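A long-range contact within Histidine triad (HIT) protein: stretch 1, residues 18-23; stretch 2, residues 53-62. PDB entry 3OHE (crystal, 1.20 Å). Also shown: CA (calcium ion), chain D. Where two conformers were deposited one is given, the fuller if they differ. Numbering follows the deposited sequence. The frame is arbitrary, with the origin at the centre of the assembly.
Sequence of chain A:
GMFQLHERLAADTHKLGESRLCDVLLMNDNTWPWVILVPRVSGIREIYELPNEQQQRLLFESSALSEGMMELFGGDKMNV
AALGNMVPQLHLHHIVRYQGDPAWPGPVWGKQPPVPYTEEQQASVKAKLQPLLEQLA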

ATOM      1  N   GLU A  18       8.882  -6.555 -17.996  1.00  7.86           N
ATOM      2  CA  GLU A  18       8.526  -5.142 -18.117  1.00  8.26           C
ATOM      3  C   GLU A  18       7.049  -5.023 -18.444  1.00  7.49           C
ATOM      4  O   GLU A  18       6.574  -5.631 -19.417  1.00 10.00           O
ATOM      5  CB  GLU A  18       9.293  -4.495 -19.287  1.00 10.00           C
ATOM      6  CG  GLU A  18      10.787  -4.571 -19.146  1.00 10.64           C
ATOM      7  CD  GLU A  18      11.573  -4.098 -20.362  1.00  9.94           C
ATOM      8  OE1 GLU A  18      11.001  -4.030 -21.468  1.00 11.89           O
ATOM      9  OE2 GLU A  18      12.776  -3.826 -20.160  1.00 10.78           O
ATOM     10  N   SER A  19       6.346  -4.204 -17.688  1.00  7.82           N
ATOM     11  CA  SER A  19       5.014  -3.775 -18.095  1.00  7.97           C
ATOM     12  C   SER A  19       5.159  -2.508 -18.953  1.00  7.72           C
ATOM     13  O   SER A  19       6.274  -2.004 -19.162  1.00  8.71           O
ATOM     14  CB  SER A  19       4.169  -3.494 -16.884  1.00  7.74           C
ATOM     15  OG  SER A  19       4.706  -2.431 -16.127  1.00  7.53           O
ATOM     16  N   ARG A  20       4.041  -1.947 -19.391  1.00  8.04           N
ATOM     17  CA  ARG A  20       4.081  -0.726 -20.177  1.00  7.16           C
ATOM     18  C   ARG A  20       4.783   0.386 -19.408  1.00  7.27           C
ATOM     19  O   ARG A  20       5.648   1.081 -19.964  1.00  8.67           O
ATOM     20  CB  ARG A  20       2.679  -0.306 -20.599  1.00  7.10           C
ATOM     21  CG  ARG A  20       2.672   0.728 -21.729  1.00  9.42           C
ATOM     22  CD  ARG A  20       1.290   1.037 -22.259  1.00 10.48           C
ATOM     23  NE  ARG A  20       0.701  -0.186 -22.817  1.00 12.13           N
ATOM     24  CZ  ARG A  20      -0.519  -0.253 -23.326  1.00 12.95           C
ATOM     25  NH1 ARG A  20      -1.297   0.818 -23.329  1.00 14.30           N
ATOM     26  NH2 ARG A  20      -0.981  -1.418 -23.780  1.00 17.32           N
ATOM     27  N   LEU A  21       4.480   0.526 -18.114  1.00  6.87           N
ATOM     28  CA  LEU A  21       5.055   1.600 -17.312  1.00  6.89           C
ATOM     29  C   LEU A  21       6.233   1.198 -16.410  1.00  6.70           C
ATOM     30  O   LEU A  21       7.031   2.075 -16.060  1.00  7.16           O
ATOM     31  CB  LEU A  21       3.921   2.196 -16.445  1.00  7.14           C
ATOM     32  CG  LEU A  21       4.278   3.344 -15.483  1.00  8.08           C
ATOM     33  CD1 LEU A  21       4.744   4.562 -16.274  1.00 10.51           C
ATOM     34  CD2 LEU A  21       3.071   3.667 -14.605  1.00 10.58           C
ATOM     35  N   CYS A  22       6.310  -0.070 -16.015  1.00  6.72           N
ATOM     36  CA  CYS A  22       7.138  -0.467 -14.878  1.00  6.49           C
ATOM     37  C   CYS A  22       8.126  -1.572 -15.165  1.00  6.85           C
ATOM     38  O   CYS A  22       7.874  -2.501 -15.957  1.00  8.18           O
ATOM     39  CB  CYS A  22       6.274  -0.977 -13.714  1.00  6.72           C
ATOM     40  SG  CYS A  22       5.059   0.208 -13.085  1.00  7.67           S
ATOM     41  N   ASP A  23       9.248  -1.537 -14.447  1.00  6.96           N
ATOM     42  CA  ASP A  23      10.029  -2.754 -14.278  1.00  6.33           C
ATOM     43  C   ASP A  23       9.326  -3.650 -13.276  1.00  6.92           C
ATOM     44  O   ASP A  23       8.849  -3.199 -12.228  1.00  7.54           O
ATOM     45  CB  ASP A  23      11.454  -2.417 -13.800  1.00  7.62           C
ATOM     46  CG  ASP A  23      12.348  -1.863 -14.911  1.00  9.34           C
ATOM     47  OD1 ASP A  23      11.977  -1.874 -16.115  1.00 10.57           O
ATOM     48  OD2 ASP A  23      13.495  -1.416 -14.578  1.00 12.88           O
ATOM     49  N   GLU A  53      -2.363  10.551 -15.331  1.00 11.52           N
ATOM     50  CA  GLU A  53      -2.527   9.398 -16.229  1.00 11.93           C
ATOM     51  C   GLU A  53      -1.584   8.255 -15.875  1.00  9.99           C
ATOM     52  O   GLU A  53      -1.930   7.082 -16.068  1.00 11.58           O
ATOM     53  CB  GLU A  53      -2.337   9.797 -17.694  1.00 14.58           C
ATOM     54  CG  GLU A  53      -3.416  10.728 -18.207  1.00 17.55           C
ATOM     55  CD  GLU A  53      -4.792  10.071 -18.357  1.00 23.57           C
ATOM     56  OE1 GLU A  53      -4.958   8.808 -18.329  1.00 23.49           O
ATOM     57  OE2 GLU A  53      -5.752  10.846 -18.507  1.00 28.12           O
ATOM     58  N   GLN A  54      -0.398   8.597 -15.374  1.00  9.00           N
ATOM     59  CA  GLN A  54       0.540   7.570 -14.957  1.00  7.99           C
ATOM     60  C   GLN A  54       0.154   6.946 -13.644  1.00  7.62           C
ATOM     61  O   GLN A  54       0.323   5.726 -13.466  1.00  7.67           O
ATOM     62  CB  GLN A  54       1.983   8.098 -14.938  1.00  9.98           C
ATOM     63  CG  GLN A  54       2.470   8.435 -16.345  1.00 11.52           C
ATOM     64  CD  GLN A  54       3.811   9.109 -16.391  1.00 12.25           C
ATOM     65  OE1 GLN A  54       4.414   9.378 -15.383  1.00 13.79           O
ATOM     66  NE2 GLN A  54       4.227   9.477 -17.575  1.00 19.80           N
ATOM     67  N   GLN A  55      -0.470   7.724 -12.757  1.00  7.70           N
ATOM     68  CA  GLN A  55      -1.089   7.092 -11.595  1.00  7.57           C
ATOM     69  C   GLN A  55      -2.144   6.051 -11.994  1.00  7.51           C
ATOM     70  O   GLN A  55      -2.214   4.956 -11.427  1.00  8.02           O
ATOM     71  CB  GLN A  55      -1.745   8.110 -10.655  1.00  8.09           C
ATOM     72  CG  GLN A  55      -0.796   9.092 -10.001  1.00  7.46           C
ATOM     73  CD  GLN A  55      -1.504  10.025  -9.040  1.00  8.32           C
ATOM     74  OE1 GLN A  55      -2.436   9.599  -8.326  1.00  8.94           O
ATOM     75  NE2 GLN A  55      -1.109  11.295  -9.020  1.00  9.15           N
ATOM     76  N   GLN A  56      -2.986   6.428 -12.947  0.50  7.34           N
ATOM     77  CA  GLN A  56      -4.039   5.518 -13.389  0.50  7.80           C
ATOM     78  C   GLN A  56      -3.477   4.284 -14.113  0.50  6.94           C
ATOM     79  O   GLN A  56      -4.020   3.205 -13.969  0.50  7.30           O
ATOM     80  CB  GLN A  56      -5.065   6.246 -14.249  0.50  8.92           C
ATOM     81  CG  GLN A  56      -5.921   7.248 -13.460  0.50  8.66           C
ATOM     82  CD  GLN A  56      -7.019   7.845 -14.296  0.50 11.25           C
ATOM     83  OE1 GLN A  56      -6.990   7.751 -15.542  0.50 13.47           O
ATOM     84  NE2 GLN A  56      -8.022   8.432 -13.638  0.50 15.62           N
ATOM     85  N   ARG A  57      -2.386   4.428 -14.847  1.00  6.92           N
ATOM     86  CA  ARG A  57      -1.744   3.272 -15.442  1.00  7.12           C
ATOM     87  C   ARG A  57      -1.137   2.362 -14.383  1.00  6.76           C
ATOM     88  O   ARG A  57      -1.266   1.134 -14.469  1.00  6.90           O
ATOM     89  CB  ARG A  57      -0.704   3.693 -16.480  1.00  7.50           C
ATOM     90  CG  ARG A  57       0.013   2.523 -17.162  1.00  7.49           C
ATOM     91  CD  ARG A  57      -0.905   1.744 -18.072  1.00  8.51           C
ATOM     92  NE  ARG A  57      -0.324   0.445 -18.388  1.00  8.53           N
ATOM     93  CZ  ARG A  57      -0.926  -0.442 -19.162  1.00  8.30           C
ATOM     94  NH1 ARG A  57      -2.024  -0.128 -19.845  1.00 10.94           N
ATOM     95  NH2 ARG A  57      -0.389  -1.637 -19.279  1.00  9.51           N
ATOM     96  N   LEU A  58      -0.489   2.948 -13.391  1.00  5.86           N
ATOM     97  CA  LEU A  58       0.055   2.156 -12.303  1.00  7.14           C
ATOM     98  C   LEU A  58      -1.048   1.377 -11.583  1.00  6.63           C
ATOM     99  O   LEU A  58      -0.875   0.214 -11.248  1.00  6.90           O
ATOM    100  CB  LEU A  58       0.805   3.046 -11.295  1.00  7.33           C
ATOM    101  CG  LEU A  58       1.467   2.334 -10.108  1.00  7.64           C
ATOM    102  CD1 LEU A  58       2.445   1.237 -10.581  1.00 10.04           C
ATOM    103  CD2 LEU A  58       2.141   3.392  -9.236  1.00  9.84           C
ATOM    104  N   LEU A  59      -2.180   2.034 -11.324  1.00  7.12           N
ATOM    105  CA  LEU A  59      -3.314   1.361 -10.716  1.00  8.04           C
ATOM    106  C   LEU A  59      -3.796   0.194 -11.561  1.00  7.06           C
ATOM    107  O   LEU A  59      -4.055  -0.905 -11.062  1.00  7.37           O
ATOM    108  CB  LEU A  59      -4.455   2.369 -10.492  1.00  8.58           C
ATOM    109  CG  LEU A  59      -5.814   1.796 -10.105  1.00  9.50           C
ATOM    110  CD1 LEU A  59      -5.780   1.128  -8.730  1.00 11.93           C
ATOM    111  CD2 LEU A  59      -6.900   2.937 -10.176  1.00 10.77           C
ATOM    112  N   PHE A  60      -3.958   0.423 -12.865  1.00  6.77           N
ATOM    113  CA  PHE A  60      -4.389  -0.658 -13.778  1.00  6.98           C
ATOM    114  C   PHE A  60      -3.431  -1.852 -13.649  1.00  6.70           C
ATOM    115  O   PHE A  60      -3.865  -3.005 -13.494  1.00  7.32           O
ATOM    116  CB  PHE A  60      -4.445  -0.170 -15.240  1.00  9.19           C
ATOM    117  CG  PHE A  60      -4.593  -1.276 -16.207  1.00  9.69           C
ATOM    118  CD1 PHE A  60      -5.801  -1.900 -16.390  1.00 13.56           C
ATOM    119  CD2 PHE A  60      -3.474  -1.805 -16.852  1.00 11.40           C
ATOM    120  CE1 PHE A  60      -5.904  -2.978 -17.296  1.00 15.74           C
ATOM    121  CE2 PHE A  60      -3.570  -2.881 -17.727  1.00 13.90           C
ATOM    122  CZ  PHE A  60      -4.794  -3.465 -17.921  1.00 18.03           C
ATOM    123  N   GLU A  61      -2.140  -1.577 -13.728  1.00  7.06           N
ATOM    124  CA  GLU A  61      -1.134  -2.646 -13.691  1.00  5.87           C
ATOM    125  C   GLU A  61      -1.130  -3.347 -12.340  1.00  5.86           C
ATOM    126  O   GLU A  61      -1.042  -4.583 -12.269  1.00  7.41           O
ATOM    127  CB  GLU A  61       0.266  -2.103 -14.030  1.00  6.50           C
ATOM    128  CG  GLU A  61       0.325  -1.607 -15.484  1.00  7.29           C
ATOM    129  CD  GLU A  61       1.712  -1.160 -15.942  1.00  6.41           C
ATOM    130  OE1 GLU A  61       2.624  -1.232 -15.113  1.00  7.91           O
ATOM    131  OE2 GLU A  61       1.872  -0.750 -17.125  1.00  7.11           O
ATOM    132  N   SER A  62      -1.189  -2.588 -11.260  1.00  6.23           N
ATOM    133  CA  SER A  62      -1.160  -3.136  -9.907  1.00  6.67           C
ATOM    134  C   SER A  62      -2.370  -4.014  -9.640  1.00  7.08           C
ATOM    135  O   SER A  62      -2.246  -5.118  -9.091  1.00  6.97           O
ATOM    136  CB  SER A  62      -1.119  -2.010  -8.892  1.00  7.65           C
ATOM    137  OG  SER A  62      -1.156  -2.505  -7.566  1.00  8.94           O
TER
HETATM  138 CA    CA D 138      -7.617   7.840 -17.842  0.50 23.67          CA
HETATM  139  O   HOH W   1      -7.985  10.368 -17.578  1.00 35.34           O
HETATM  140  O   HOH W   2      -9.633   8.430 -16.336  1.00 39.27           O

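What anchors the turn of residues 19-22 to the helix? The carboxylate of Glu61, buried and pointing from the helix toward the turn, takes hydrogen bonds from both a side chain and the backbone. Ser19 OG donates to Glu61 OE1 at 2.6 Å, a short bond, and the amide Leu21 N donates to Glu61 OE2 at 3.1 Å with an angle of 152° at the hydrogen. Glutamate suits this place because its two oxygens can serve two donors at once, and its extended chain (chi1 m, chi2 t) carries them out from the helix to the turn. Serine, with chi1 in the p well, is short enough to keep its hydroxyl close to its own backbone, where OG also accepts a hydrogen bond from Cys22 N at 2.9 Å. With the backbone bond from Ser19 N to Cys22 O, also 2.9 Å, this closes the turn that presents its donors to Glu61.

How is the charge of a buried carboxylate balanced? Arg57 lies one helical turn before Glu61, and its side chain runs forward along the helix to form a salt bridge, with Arg57 NE donating to Glu61 OE2 at 2.8 Å. A second, longer hydrogen bond runs from Arg57 NH2 to the same Glu61 OE2 at 3.2 Å. The oxygen that receives the Leu21 amide is therefore also the one held by the arginine, so the salt bridge within the helix and the bond across the contact meet at one atom.

Why do two arginines lie against each other here? The guanidinium of Arg20 stacks flat on that of Arg57, with centres 4.2 Å apart and planes inclined by only 15°. Arg20 NH1 and Arg57 NH1 approach to 3.7 Å despite their like charges. A flat guanidinium can accept such a neighbour over its face while its N-H groups point outward in its plane, and here both groups have partners around their edges: Arg57 is bridged to Glu61, and Arg20 NE and NH2 are hydrogen-bonded elsewhere in the structure. The aliphatic part of Arg20 also contributes, its CB lying 3.6 Å from Arg57 NH2, over a face of the Arg57 guanidinium.

What fills the space beyond the polar cluster? Leu21 gives up 86 Å² to the helix, the largest share of any residue in a contact that buries 365 Å² in all. Its CB lies 4.0 Å from Arg57 CG, so the arginine offers its methylene chain to the leucine as well as its charge to Glu61. Farther out, Leu21 CD2 packs 4.1 Å from Leu58 CB. The same Leu21 CD2 lies 3.6 Å from the backbone oxygen Gln54 O; that oxygen already accepts the helical bond from Leu58 N, so the apolar methyl beside it does not leave it without a partner. Cys22, buried at the start of its strand, completes the packing with SG 3.8 Å from Leu58 CD1.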